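Local coordinates for thioredoxin-like fold domain-containing protein (Paracoccus denitrificans, PDB 3DML) that probably works as a periplasmic thiol-disulfide oxidoreductase of the thioredoxin superfamily, exchanging dithiols and disulfides in chemotrophic sulfur oxidation, at residues 23-28 with 68-73; 47-52 with 107-112; 34-39 with 55-60; 90-95 with 99-104. All coordinates share one frame; numbering follows the deposited sequence.

Contact 1: 23-28 with 68-73; sequences LMFEQP and LELARP
Leu23 and Leu68 reach toward each other tip to tip, CD1 of Leu23 lying 3.8 Å from CD2 of Leu68, where the inner strand 20-26 of the thioredoxin-like sheet meets a long loop. In many thioredoxin-fold proteins a helix covers this face of the sheet; here the loop containing 68-73 does part of that work with apolar side chains. Leu68 was modelled in two conformers, so its grip on Leu23 may be less fixed than the single distance suggests. Both leucines also touch Met83 of strand 79-84. Met24 turns to the other face of the sheet, where, in the conformer given, it touches Trp36 and Phe80. Phe25 returns to the loop side and is buried among Leu58, Leu64, Val74 and Val81, a setting that suits a large ring without polar atoms. Its mate is Leu70, whose CG stands anti to its own carbonyl carbon (chi1 -58°) and so extends CD1 toward the ring; CD1 meets it obliquely, 4.2 Å from CZ of Phe25. Glu26 closes the strand, and beyond it Gln27 ties the chain down by its amide, OE1 hydrogen-bonding to NH1 of Arg61 and NE2 to OG1 of Thr77.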
loop_
_atom_site.group_PDB
_atom_site.type_symbol
_atom_site.label_atom_id
_atom_site.label_comp_id
_atom_site.label_asym_id
_atom_site.label_seq_id
_atom_site.Cartn_x
_atom_site.Cartn_y
_atom_site.Cartn_z
ATOM N N LEU A 23 -2.633 -0.612 2.691
ATOM C CA LEU A 23 -2.843 0.802 2.898
ATOM C C LEU A 23 -1.919 1.568 1.988
ATOM O O LEU A 23 -0.699 1.321 1.964
ATOM C CB LEU A 23 -2.527 1.183 4.340
ATOM C CG LEU A 23 -3.340 0.489 5.409
ATOM C CD1 LEU A 23 -2.880 1.013 6.772
ATOM C CD2 LEU A 23 -4.826 0.741 5.199
HETATM N N MSE A 24 -2.490 2.504 1.252
HETATM C CA MSE A 24 -1.702 3.366 0.410
HETATM C C MSE A 24 -1.753 4.780 0.968
HETATM O O MSE A 24 -2.829 5.389 1.030
HETATM C CB MSE A 24 -2.243 3.339 -1.008
HETATM C CG MSE A 24 -1.584 4.369 -1.875
HETATM SE SE MSE A 24 -2.350 4.421 -3.644
HETATM C CE MSE A 24 -0.896 5.471 -4.393
ATOM N N PHE A 25 -0.593 5.292 1.371
ATOM C CA PHE A 25 -0.496 6.623 1.942
ATOM C C PHE A 25 -0.120 7.636 0.882
ATOM O O PHE A 25 0.878 7.461 0.174
ATOM C CB PHE A 25 0.493 6.639 3.115
ATOM C CG PHE A 25 -0.021 5.930 4.322
ATOM C CD1 PHE A 25 -0.743 6.626 5.292
ATOM C CD2 PHE A 25 0.181 4.555 4.478
ATOM C CE1 PHE A 25 -1.229 5.958 6.420
ATOM C CE2 PHE A 25 -0.300 3.879 5.595
ATOM C CZ PHE A 25 -1.014 4.564 6.571
ATOM N N GLU A 26 -0.930 8.691 0.796
ATOM C CA GLU A 26 -0.804 9.733 -0.233
ATOM C C GLU A 26 -0.719 11.124 0.374
ATOM O O GLU A 26 -0.914 11.294 1.579
ATOM C CB GLU A 26 -2.041 9.716 -1.130
ATOM C CG GLU A 26 -2.294 8.422 -1.845
ATOM C CD GLU A 26 -3.106 8.635 -3.103
ATOM O OE1 GLU A 26 -2.854 7.926 -4.094
ATOM O OE2 GLU A 26 -3.991 9.517 -3.102
ATOM N N GLN A 27 -0.420 12.125 -0.458
ATOM C CA GLN A 27 -0.524 13.529 -0.066
ATOM C C GLN A 27 -0.769 14.351 -1.321
ATOM O O GLN A 27 -0.517 13.860 -2.428
ATOM C CB GLN A 27 0.740 14.023 0.642
ATOM C CG GLN A 27 2.016 14.133 -0.229
ATOM C CD GLN A 27 3.185 14.593 0.605
ATOM O OE1 GLN A 27 3.147 15.684 1.188
ATOM N NE2 GLN A 27 4.232 13.761 0.690
ATOM N N PRO A 28 -1.299 15.581 -1.161
ATOM C CA PRO A 28 -1.520 16.465 -2.300
ATOM C C PRO A 28 -0.261 16.740 -3.094
ATOM O O PRO A 28 0.835 16.912 -2.525
ATOM C CB PRO A 28 -2.032 17.759 -1.643
ATOM C CG PRO A 28 -2.706 17.291 -0.426
ATOM C CD PRO A 28 -1.787 16.198 0.086
ATOM N N LEU A 68 -5.400 0.802 14.170
ATOM C CA LEU A 68 -4.395 0.439 13.170
ATOM C C LEU A 68 -3.000 0.610 13.756
ATOM O O LEU A 68 -2.646 1.690 14.219
ATOM C CB LEU A 68 -4.564 1.302 11.906
ATOM C CG LEU A 68 -4.935 0.736 10.528
ATOM C CD1 LEU A 68 -6.019 -0.311 10.531
ATOM C CD2 LEU A 68 -5.300 1.863 9.568
ATOM N N GLU A 69 -2.206 -0.456 13.754
ATOM C CA GLU A 69 -0.882 -0.407 14.382
ATOM C C GLU A 69 0.232 -0.481 13.324
ATOM O O GLU A 69 0.429 -1.532 12.701
ATOM C CB GLU A 69 -0.712 -1.562 15.377
ATOM C CG GLU A 69 -1.918 -1.782 16.294
ATOM C CD GLU A 69 -2.017 -0.721 17.370
ATOM O OE1 GLU A 69 -0.963 -0.249 17.840
ATOM O OE2 GLU A 69 -3.150 -0.360 17.756
ATOM N N LEU A 70 0.930 0.632 13.124
ATOM C CA LEU A 70 2.092 0.659 12.237
ATOM C C LEU A 70 3.416 0.439 12.969
ATOM O O LEU A 70 3.576 0.863 14.128
ATOM C CB LEU A 70 2.183 1.994 11.491
ATOM C CG LEU A 70 1.012 2.445 10.608
ATOM C CD1 LEU A 70 1.351 3.735 9.889
ATOM C CD2 LEU A 70 0.632 1.376 9.590
ATOM N N ALA A 71 4.388 -0.132 12.251
ATOM C CA ALA A 71 5.724 -0.399 12.826
ATOM C C ALA A 71 6.538 0.902 13.015
ATOM O O ALA A 71 7.417 0.993 13.880
ATOM C CB ALA A 71 6.471 -1.349 11.925
ATOM N N ARG A 72 6.280 1.892 12.158
ATOM C CA ARG A 72 6.974 3.162 12.201
ATOM C C ARG A 72 6.122 4.165 11.435
ATOM O O ARG A 72 5.215 3.755 10.708
ATOM C CB ARG A 72 8.384 3.035 11.602
ATOM C CG ARG A 72 8.448 2.415 10.216
ATOM C CD ARG A 72 9.925 2.377 9.770
ATOM N NE ARG A 72 10.110 1.741 8.470
ATOM C CZ ARG A 72 10.265 2.396 7.320
ATOM N NH1 ARG A 72 10.213 3.729 7.274
ATOM N NH2 ARG A 72 10.446 1.706 6.201
ATOM N N PRO A 73 6.377 5.478 11.630
ATOM C CA PRO A 73 5.565 6.472 10.925
ATOM C C PRO A 73 5.677 6.370 9.402
ATOM O O PRO A 73 6.642 5.801 8.872
ATOM C CB PRO A 73 6.126 7.816 11.398
ATOM C CG PRO A 73 7.261 7.545 12.300
ATOM C CD PRO A 73 7.307 6.085 12.607
#

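Contact 2: 47-52 with 107-112; sequences TDEGRA and RLIGQA
Glu49 brings the flat carboxylate of this contact, yet Ile109 touches neither its face nor its edge: the methyl CD1 of Ile109 comes up against the aliphatic CG of Glu49 at 4.1 Å. The second flat group is the peptide that follows, whose carbonyl O of Glu49 also lies 4.1 Å from Ile109 CD1. The two side chains cross obliquely, and since Glu49 has two modelled conformers, the place of its outer end is uncertain. A glutamate suits this partly exposed position because its methylenes can cover a hydrophobic neighbour while its charge stays near the surface. Ile109 holds CG1 anti to its carbonyl carbon (chi1 -65°), which carries CD1 across to helix 48-52; there Ala52 CB is 4.5 Å from it, small enough to let the helices approach. In the thioredoxin-like fold this joins the short helix of the crossover leading to strand 55-59 with the C-terminal helix 98-112, whose Leu108 faces the sheet. Thr47 is the N-cap of the short helix, its OG1 accepting from Gly50 N at 3.0 Å with an N-H...O angle of 156°, while the same OG1 is also hydrogen-bonded to Tyr44 O. Gly50 fits below that cap because a CB would crowd the hydroxyl. On the outer side of the same turn, Asp48 OD1 forms a salt bridge with Arg51 NH1 at 3.0 Å.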
loop_
_atom_site.group_PDB
_atom_site.type_symbol
_atom_site.label_atom_id
_atom_site.label_comp_id
_atom_site.label_asym_id
_atom_site.label_seq_id
_atom_site.Cartn_x
_atom_site.Cartn_y
_atom_site.Cartn_z
ATOM N N THR A 47 -7.012 -8.249 -10.123
ATOM C CA THR A 47 -5.911 -9.216 -10.081
ATOM C C THR A 47 -5.990 -10.075 -8.824
ATOM O O THR A 47 -6.580 -9.680 -7.811
ATOM C CB THR A 47 -4.530 -8.504 -10.081
ATOM O OG1 THR A 47 -4.385 -7.741 -8.878
ATOM C CG2 THR A 47 -4.376 -7.573 -11.268
ATOM N N ASP A 48 -5.379 -11.256 -8.876
ATOM C CA ASP A 48 -5.273 -12.098 -7.686
ATOM C C ASP A 48 -4.630 -11.363 -6.494
ATOM O O ASP A 48 -5.115 -11.471 -5.366
ATOM C CB ASP A 48 -4.451 -13.349 -7.987
ATOM C CG ASP A 48 -5.117 -14.277 -8.951
ATOM O OD1 ASP A 48 -6.210 -13.982 -9.455
ATOM O OD2 ASP A 48 -4.523 -15.332 -9.220
ATOM N N GLU A 49 -3.546 -10.624 -6.741
ATOM C CA GLU A 49 -2.863 -9.874 -5.679
ATOM C C GLU A 49 -3.776 -8.830 -5.054
ATOM O O GLU A 49 -3.860 -8.709 -3.836
ATOM C CB GLU A 49 -1.564 -9.234 -6.206
ATOM C CG GLU A 49 -0.349 -10.151 -6.118
ATOM C CD GLU A 49 0.933 -9.535 -6.729
ATOM O OE1 GLU A 49 1.682 -8.838 -6.015
ATOM O OE2 GLU A 49 1.210 -9.793 -7.944
ATOM N N GLY A 50 -4.433 -8.068 -5.911
ATOM C CA GLY A 50 -5.301 -7.030 -5.459
ATOM C C GLY A 50 -6.410 -7.592 -4.645
ATOM O O GLY A 50 -6.859 -6.966 -3.691
ATOM N N ARG A 51 -6.870 -8.779 -5.014
ATOM C CA ARG A 51 -7.974 -9.401 -4.307
ATOM C C ARG A 51 -7.518 -10.004 -2.965
ATOM O O ARG A 51 -8.295 -10.088 -2.010
ATOM C CB ARG A 51 -8.638 -10.432 -5.223
ATOM C CG ARG A 51 -9.387 -9.743 -6.397
ATOM C CD ARG A 51 -9.763 -10.660 -7.550
ATOM N NE ARG A 51 -10.314 -11.926 -7.062
ATOM C CZ ARG A 51 -9.899 -13.137 -7.443
ATOM N NH1 ARG A 51 -8.946 -13.280 -8.367
ATOM N NH2 ARG A 51 -10.476 -14.217 -6.923
ATOM N N ALA A 52 -6.247 -10.396 -2.900
ATOM C CA ALA A 52 -5.659 -10.931 -1.680
ATOM C C ALA A 52 -5.451 -9.805 -0.650
ATOM O O ALA A 52 -5.557 -10.034 0.546
ATOM C CB ALA A 52 -4.338 -11.612 -1.992
ATOM N N ARG A 107 6.249 -10.466 -2.480
ATOM C CA ARG A 107 7.111 -10.855 -1.349
ATOM C C ARG A 107 6.436 -10.563 -0.013
ATOM O O ARG A 107 6.501 -11.378 0.928
ATOM C CB ARG A 107 8.479 -10.172 -1.380
ATOM C CG ARG A 107 9.405 -10.730 -0.281
ATOM C CD ARG A 107 10.723 -9.948 -0.139
ATOM N NE ARG A 107 10.515 -8.567 0.314
ATOM C CZ ARG A 107 10.555 -8.160 1.585
ATOM N NH1 ARG A 107 10.803 -9.021 2.570
ATOM N NH2 ARG A 107 10.344 -6.876 1.872
ATOM N N LEU A 108 5.798 -9.397 0.085
ATOM C CA LEU A 108 5.134 -9.017 1.338
ATOM C C LEU A 108 3.953 -9.934 1.647
ATOM O O LEU A 108 3.788 -10.392 2.790
ATOM C CB LEU A 108 4.657 -7.564 1.270
ATOM C CG LEU A 108 5.705 -6.464 1.211
ATOM C CD1 LEU A 108 5.000 -5.125 1.330
ATOM C CD2 LEU A 108 6.737 -6.642 2.311
ATOM N N ILE A 109 3.139 -10.214 0.636
ATOM C CA ILE A 109 2.006 -11.112 0.832
ATOM C C ILE A 109 2.468 -12.500 1.296
ATOM O O ILE A 109 1.872 -13.074 2.220
ATOM C CB ILE A 109 1.086 -11.199 -0.430
ATOM C CG1 ILE A 109 0.431 -9.829 -0.687
ATOM C CG2 ILE A 109 0.017 -12.305 -0.250
ATOM C CD1 ILE A 109 -0.285 -9.703 -2.010
ATOM N N GLY A 110 3.547 -12.991 0.684
ATOM C CA GLY A 110 4.121 -14.307 0.994
ATOM C C GLY A 110 4.615 -14.368 2.418
ATOM O O GLY A 110 4.434 -15.366 3.119
ATOM N N GLN A 111 5.225 -13.279 2.857
ATOM C CA GLN A 111 5.781 -13.196 4.186
ATOM C C GLN A 111 4.692 -13.050 5.263
ATOM O O GLN A 111 4.892 -13.451 6.403
ATOM C CB GLN A 111 6.858 -12.111 4.178
ATOM C CG GLN A 111 6.921 -11.121 5.304
ATOM C CD GLN A 111 7.567 -9.823 4.836
ATOM O OE1 GLN A 111 7.412 -8.773 5.453
ATOM N NE2 GLN A 111 8.291 -9.897 3.713
ATOM N N ALA A 112 3.529 -12.525 4.889
ATOM C CA ALA A 112 2.391 -12.447 5.803
ATOM C C ALA A 112 1.729 -13.820 5.996
ATOM O O ALA A 112 0.992 -14.020 6.959
ATOM C CB ALA A 112 1.374 -11.420 5.317
#

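Contact 3: 34-39 with 55-60; sequences ARWDAE and VQRLQM
Asp37 and Arg57 meet in a salt bridge in which two guanidinium nitrogens grip one carboxylate oxygen. NH2 of Arg57 lies 2.9 Å from Asp37 OD1, and NE of Arg57 lies 3.1 Å from the same oxygen. OD1 sits in the guanidinium plane, at the side formed by NE and NH2, but both donors approach it from one face of the carboxylate, whose plane is turned 57° from that of the guanidinium. CG of Asp37 is anti to its carbonyl carbon (chi1 -70°), which brings OD1 to the guanidinium although CB does not point straight at the strand. Arginine suits this place because its chain, extended from CG to NE, spans the gap from strand to helix before the charged end is needed. A leucine in place of Asp37 would probably leave NE and NH2 of Arg57 without this acceptor and, with the ion pair from NE to Glu26 long and weak, the guanidinium more free to turn. Arg57 NH2 also lies at the edge of the Trp36 indole, 3.9 Å from CZ3. Trp36 has its CG trans to the backbone nitrogen (chi1 -171°), which swings the indole off the helix toward the sheet. Its far corner CH2 meets Val55 CG2 at 3.9 Å. Val55 and Trp36 both pack on Met24 of strand 20-26, and Trp36 also meets Phe80, Tyr95 and Phe101. Helix 31-39 runs nearly antiparallel to the outer strand 55-59, the axes of the two short segments 12.8 Å apart at their closest, as expected of a beta-alpha-beta crossover that returns to a parallel neighbour of strand 20-26.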
loop_
_atom_site.group_PDB
_atom_site.type_symbol
_atom_site.label_atom_id
_atom_site.label_comp_id
_atom_site.label_asym_id
_atom_site.label_seq_id
_atom_site.Cartn_x
_atom_site.Cartn_y
_atom_site.Cartn_z
ATOM N N ALA A 34 -0.033 9.770 -8.116
ATOM C CA ALA A 34 -0.885 9.914 -9.304
ATOM C C ALA A 34 -0.504 8.889 -10.383
ATOM O O ALA A 34 -1.388 8.356 -11.091
ATOM C CB ALA A 34 -0.788 11.324 -9.845
ATOM N N ARG A 35 0.795 8.610 -10.529
ATOM C CA ARG A 35 1.219 7.557 -11.459
ATOM C C ARG A 35 0.693 6.186 -11.089
ATOM O O ARG A 35 0.224 5.452 -11.945
ATOM C CB ARG A 35 2.730 7.469 -11.580
ATOM C CG ARG A 35 3.337 8.597 -12.373
ATOM C CD ARG A 35 4.801 8.222 -12.665
ATOM N NE ARG A 35 5.547 9.352 -13.197
ATOM C CZ ARG A 35 6.852 9.319 -13.436
ATOM N NH1 ARG A 35 7.540 8.213 -13.189
ATOM N NH2 ARG A 35 7.457 10.388 -13.918
ATOM N N TRP A 36 0.735 5.848 -9.808
ATOM C CA TRP A 36 0.235 4.547 -9.360
ATOM C C TRP A 36 -1.279 4.474 -9.587
ATOM O O TRP A 36 -1.798 3.430 -10.026
ATOM C CB TRP A 36 0.519 4.343 -7.874
ATOM C CG TRP A 36 0.213 2.935 -7.399
ATOM C CD1 TRP A 36 1.050 1.870 -7.425
ATOM C CD2 TRP A 36 -1.016 2.469 -6.842
ATOM N NE1 TRP A 36 0.433 0.761 -6.898
ATOM C CE2 TRP A 36 -0.839 1.106 -6.521
ATOM C CE3 TRP A 36 -2.245 3.077 -6.561
ATOM C CZ2 TRP A 36 -1.851 0.330 -5.939
ATOM C CZ3 TRP A 36 -3.267 2.290 -5.971
ATOM C CH2 TRP A 36 -3.053 0.931 -5.689
ATOM N N ASP A 37 -1.968 5.569 -9.252
ATOM C CA ASP A 37 -3.434 5.678 -9.468
ATOM C C ASP A 37 -3.823 5.475 -10.934
ATOM O O ASP A 37 -4.843 4.871 -11.217
ATOM C CB ASP A 37 -4.000 7.023 -8.974
ATOM C CG ASP A 37 -3.989 7.164 -7.458
ATOM O OD1 ASP A 37 -3.933 6.161 -6.711
ATOM O OD2 ASP A 37 -4.027 8.320 -6.997
ATOM N N ALA A 38 -3.014 5.970 -11.863
ATOM C CA ALA A 38 -3.269 5.790 -13.289
ATOM C C ALA A 38 -2.859 4.411 -13.795
ATOM O O ALA A 38 -3.502 3.863 -14.692
ATOM C CB ALA A 38 -2.546 6.856 -14.098
ATOM N N GLU A 39 -1.775 3.859 -13.251
ATOM C CA GLU A 39 -1.151 2.683 -13.841
ATOM C C GLU A 39 -1.574 1.383 -13.191
ATOM O O GLU A 39 -1.905 0.412 -13.891
ATOM C CB GLU A 39 0.374 2.793 -13.797
ATOM C CG GLU A 39 0.883 3.859 -14.728
ATOM C CD GLU A 39 2.337 4.234 -14.536
ATOM O OE1 GLU A 39 3.122 3.498 -13.869
ATOM O OE2 GLU A 39 2.696 5.295 -15.097
ATOM N N VAL A 55 -6.845 -2.555 -1.469
ATOM C CA VAL A 55 -6.198 -1.269 -1.174
ATOM C C VAL A 55 -7.166 -0.282 -0.514
ATOM O O VAL A 55 -8.371 -0.275 -0.822
ATOM C CB VAL A 55 -5.515 -0.646 -2.444
ATOM C CG1 VAL A 55 -6.544 -0.294 -3.523
ATOM C CG2 VAL A 55 -4.680 0.581 -2.107
ATOM N N GLN A 56 -6.631 0.497 0.424
ATOM C CA GLN A 56 -7.363 1.590 1.059
ATOM C C GLN A 56 -6.415 2.793 1.107
ATOM O O GLN A 56 -5.275 2.686 1.568
ATOM C CB GLN A 56 -7.815 1.189 2.466
ATOM C CG GLN A 56 -8.285 -0.287 2.629
ATOM C CD GLN A 56 -9.611 -0.649 1.924
ATOM O OE1 GLN A 56 -10.469 0.207 1.636
ATOM N NE2 GLN A 56 -9.778 -1.951 1.658
ATOM N N ARG A 57 -6.853 3.932 0.582
ATOM C CA ARG A 57 -6.001 5.101 0.569
ATOM C C ARG A 57 -6.187 5.922 1.837
ATOM O O ARG A 57 -7.310 6.030 2.358
ATOM C CB ARG A 57 -6.329 5.990 -0.622
ATOM C CG ARG A 57 -6.085 5.347 -1.977
ATOM C CD ARG A 57 -6.311 6.391 -3.062
ATOM N NE ARG A 57 -5.944 5.924 -4.404
ATOM C CZ ARG A 57 -6.666 5.016 -5.041
ATOM N NH1 ARG A 57 -7.722 4.504 -4.419
ATOM N NH2 ARG A 57 -6.341 4.611 -6.271
ATOM N N LEU A 58 -5.102 6.540 2.289
ATOM C CA LEU A 58 -5.131 7.427 3.440
ATOM C C LEU A 58 -4.154 8.544 3.157
ATOM O O LEU A 58 -3.274 8.400 2.306
ATOM C CB LEU A 58 -4.696 6.689 4.718
ATOM C CG LEU A 58 -5.534 5.499 5.181
ATOM C CD1 LEU A 58 -4.799 4.742 6.280
ATOM C CD2 LEU A 58 -6.920 5.970 5.684
ATOM N N GLN A 59 -4.317 9.654 3.877
ATOM C CA GLN A 59 -3.436 10.784 3.760
ATOM C C GLN A 59 -2.344 10.653 4.793
ATOM O O GLN A 59 -2.612 10.394 5.972
ATOM C CB GLN A 59 -4.198 12.096 4.003
ATOM C CG GLN A 59 -5.176 12.441 2.898
ATOM C CD GLN A 59 -4.432 12.843 1.662
ATOM O OE1 GLN A 59 -3.543 13.696 1.716
ATOM N NE2 GLN A 59 -4.739 12.199 0.554
HETATM N N MSE A 60 -1.103 10.857 4.355
HETATM C CA MSE A 60 0.043 10.736 5.248
HETATM C C MSE A 60 -0.081 11.627 6.483
HETATM O O MSE A 60 0.317 11.217 7.577
HETATM C CB MSE A 60 1.341 11.122 4.523
HETATM C CG MSE A 60 2.535 11.148 5.491
HETATM SE SE MSE A 60 4.221 11.525 4.548
HETATM C CE MSE A 60 3.882 13.357 4.061
#

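Contact 4: 90-95 with 99-104; sequences GRLEGY and DFFWPM
Tyr95 hydrogen-bonds through its OH to Glu39 OE1 of helix 31-39, while the edge of its ring receives Phe101: CE1 of Tyr95 is 4.0 Å from Phe101 CB. A tyrosine fits here because its ring is buried among apolar groups and its polar end still finds a carboxylate. The two side chains cross at about a right angle. Phe101 has CG opposite its backbone N (chi1 -179°), which carries the ring inward; there Leu92 CD1 approaches obliquely, 4.0 Å from Phe101 CD1. The other branch of Leu92 serves the next turn of the helix, CD2 lying 3.6 Å from CB of Met104, a selenomethionine modelled in two conformers. Leucine's forked end spans two helix residues. Cutting Leu92 back to an alanine is likely to open a gap between strand and helix, the Phe101 ring losing its neighbour CD1 and Met104 CB its neighbour CD2. Gly94 takes a positive phi of 94°, at which any CB would press on the preceding carbonyl oxygen. Pro103 has no N-H to give to the previous turn, and the helix axis kinks there. Phe101 also meets Trp36 and Phe80 edge to face, so the contact belongs to an aromatic core between helices and sheet. A short connection leads from strand 87-93 into helix 98-112, and strands 79-84 and 87-93 with that helix form the C-terminal beta-beta-alpha unit of the thioredoxin fold.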
loop_
_atom_site.group_PDB
_atom_site.type_symbol
_atom_site.label_atom_id
_atom_site.label_comp_id
_atom_site.label_asym_id
_atom_site.label_seq_id
_atom_site.Cartn_x
_atom_site.Cartn_y
_atom_site.Cartn_z
ATOM N N GLY A 90 4.392 -5.547 6.638
ATOM C CA GLY A 90 5.563 -5.079 5.900
ATOM C C GLY A 90 5.122 -3.903 5.065
ATOM O O GLY A 90 3.939 -3.573 5.053
ATOM N N ARG A 91 6.061 -3.267 4.371
ATOM C CA ARG A 91 5.712 -2.109 3.551
ATOM C C ARG A 91 6.632 -1.953 2.357
ATOM O O ARG A 91 7.756 -2.463 2.344
ATOM C CB ARG A 91 5.716 -0.813 4.398
ATOM C CG ARG A 91 7.103 -0.346 4.838
ATOM C CD ARG A 91 7.009 1.066 5.460
ATOM N NE ARG A 91 6.217 1.079 6.695
ATOM C CZ ARG A 91 5.978 2.176 7.423
ATOM N NH1 ARG A 91 6.444 3.356 7.018
ATOM N NH2 ARG A 91 5.245 2.091 8.532
ATOM N N LEU A 92 6.119 -1.268 1.347
ATOM C CA LEU A 92 6.895 -0.840 0.197
ATOM C C LEU A 92 6.845 0.681 0.179
ATOM O O LEU A 92 5.760 1.267 0.249
ATOM C CB LEU A 92 6.209 -1.277 -1.087
ATOM C CG LEU A 92 5.876 -2.703 -1.412
ATOM C CD1 LEU A 92 5.277 -2.677 -2.825
ATOM C CD2 LEU A 92 7.189 -3.458 -1.356
ATOM N N GLU A 93 7.996 1.333 0.062
ATOM C CA GLU A 93 7.991 2.786 -0.036
ATOM C C GLU A 93 8.390 3.180 -1.454
ATOM O O GLU A 93 9.439 2.765 -1.943
ATOM C CB GLU A 93 8.920 3.418 1.018
ATOM C CG GLU A 93 8.507 3.041 2.474
ATOM C CD GLU A 93 9.438 3.623 3.542
ATOM O OE1 GLU A 93 10.667 3.502 3.374
ATOM O OE2 GLU A 93 8.943 4.153 4.584
ATOM N N GLY A 94 7.549 3.991 -2.080
ATOM C CA GLY A 94 7.778 4.503 -3.435
ATOM C C GLY A 94 7.118 3.661 -4.525
ATOM O O GLY A 94 6.554 2.587 -4.259
ATOM N N TYR A 95 7.180 4.177 -5.749
ATOM C CA TYR A 95 6.593 3.528 -6.907
ATOM C C TYR A 95 7.509 3.730 -8.127
ATOM O O TYR A 95 7.283 4.622 -8.950
ATOM C CB TYR A 95 5.158 4.029 -7.163
ATOM C CG TYR A 95 4.580 3.447 -8.438
ATOM C CD1 TYR A 95 4.507 2.063 -8.623
ATOM C CD2 TYR A 95 4.124 4.286 -9.471
ATOM C CE1 TYR A 95 3.995 1.506 -9.815
ATOM C CE2 TYR A 95 3.600 3.743 -10.665
ATOM C CZ TYR A 95 3.550 2.349 -10.816
ATOM O OH TYR A 95 3.073 1.806 -11.981
ATOM N N ASP A 99 6.611 -2.901 -12.825
ATOM C CA ASP A 99 7.368 -4.139 -12.703
ATOM C C ASP A 99 8.088 -4.235 -11.367
ATOM O O ASP A 99 8.620 -5.272 -10.999
ATOM C CB ASP A 99 8.380 -4.255 -13.856
ATOM C CG ASP A 99 7.715 -4.488 -15.203
ATOM O OD1 ASP A 99 6.474 -4.311 -15.291
ATOM O OD2 ASP A 99 8.451 -4.839 -16.177
ATOM N N PHE A 100 8.147 -3.130 -10.659
ATOM C CA PHE A 100 8.739 -3.134 -9.326
ATOM C C PHE A 100 7.659 -3.437 -8.301
ATOM O O PHE A 100 7.851 -4.247 -7.407
ATOM C CB PHE A 100 9.423 -1.802 -9.088
ATOM C CG PHE A 100 10.680 -1.678 -9.884
ATOM C CD1 PHE A 100 11.908 -1.999 -9.310
ATOM C CD2 PHE A 100 10.620 -1.351 -11.242
ATOM C CE1 PHE A 100 13.075 -1.941 -10.064
ATOM C CE2 PHE A 100 11.779 -1.282 -12.008
ATOM C CZ PHE A 100 13.009 -1.588 -11.415
ATOM N N PHE A 101 6.496 -2.857 -8.512
ATOM C CA PHE A 101 5.377 -2.989 -7.584
ATOM C C PHE A 101 4.935 -4.424 -7.393
ATOM O O PHE A 101 4.887 -4.912 -6.280
ATOM C CB PHE A 101 4.204 -2.086 -8.026
ATOM C CG PHE A 101 3.027 -2.152 -7.092
ATOM C CD1 PHE A 101 3.050 -1.479 -5.861
ATOM C CD2 PHE A 101 1.937 -2.950 -7.404
ATOM C CE1 PHE A 101 1.938 -1.554 -4.980
ATOM C CE2 PHE A 101 0.836 -3.035 -6.542
ATOM C CZ PHE A 101 0.848 -2.348 -5.332
ATOM N N TRP A 102 4.590 -5.117 -8.479
ATOM C CA TRP A 102 4.014 -6.451 -8.340
ATOM C C TRP A 102 4.845 -7.501 -7.589
ATOM O O TRP A 102 4.335 -8.141 -6.658
ATOM C CB TRP A 102 3.566 -7.001 -9.706
ATOM C CG TRP A 102 2.481 -6.196 -10.384
ATOM C CD1 TRP A 102 2.574 -5.504 -11.560
ATOM C CD2 TRP A 102 1.126 -6.054 -9.940
ATOM N NE1 TRP A 102 1.357 -4.926 -11.865
ATOM C CE2 TRP A 102 0.456 -5.253 -10.887
ATOM C CE3 TRP A 102 0.418 -6.524 -8.821
ATOM C CZ2 TRP A 102 -0.895 -4.903 -10.750
ATOM C CZ3 TRP A 102 -0.914 -6.177 -8.685
ATOM C CH2 TRP A 102 -1.558 -5.379 -9.644
ATOM N N PRO A 103 6.110 -7.717 -7.987
ATOM C CA PRO A 103 6.867 -8.765 -7.286
ATOM C C PRO A 103 7.249 -8.346 -5.854
ATOM O O PRO A 103 7.409 -9.207 -4.979
ATOM C CB PRO A 103 8.137 -8.955 -8.159
ATOM C CG PRO A 103 8.281 -7.721 -8.926
ATOM C CD PRO A 103 6.899 -7.077 -9.054
HETATM N N MSE A 104 7.390 -7.050 -5.608
HETATM C CA MSE A 104 7.714 -6.607 -4.253
HETATM C C MSE A 104 6.512 -6.754 -3.339
HETATM O O MSE A 104 6.650 -7.137 -2.180
HETATM C CB MSE A 104 8.252 -5.189 -4.278
HETATM C CG MSE A 104 9.423 -5.081 -5.245
HETATM SE SE MSE A 104 10.371 -3.429 -5.112
HETATM C CE MSE A 104 8.950 -2.097 -5.384
#

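Contacts 1 and 3 lie on opposite faces of strand 20-26, their centres about 12 Å apart, and contact 3 falls within the chain span that contact 1 bridges. Contact 4 comes later along the chain and shares helix 98-112 with contact 2, about 11 Å away between centres. Contacts 1 and 2 are the farthest apart, about 18 Å between centres. Contacts 1, 3 and 4 all reach the four-stranded sheet: contact 3 ties outer strand 55-59 to helix 31-39, which begins at the thioredoxin-type CxxC, the probable redox site; contact 4 ties the other outer strand, 87-93, to helix 98-112; contact 1 covers the inner strand 20-26 with a loop.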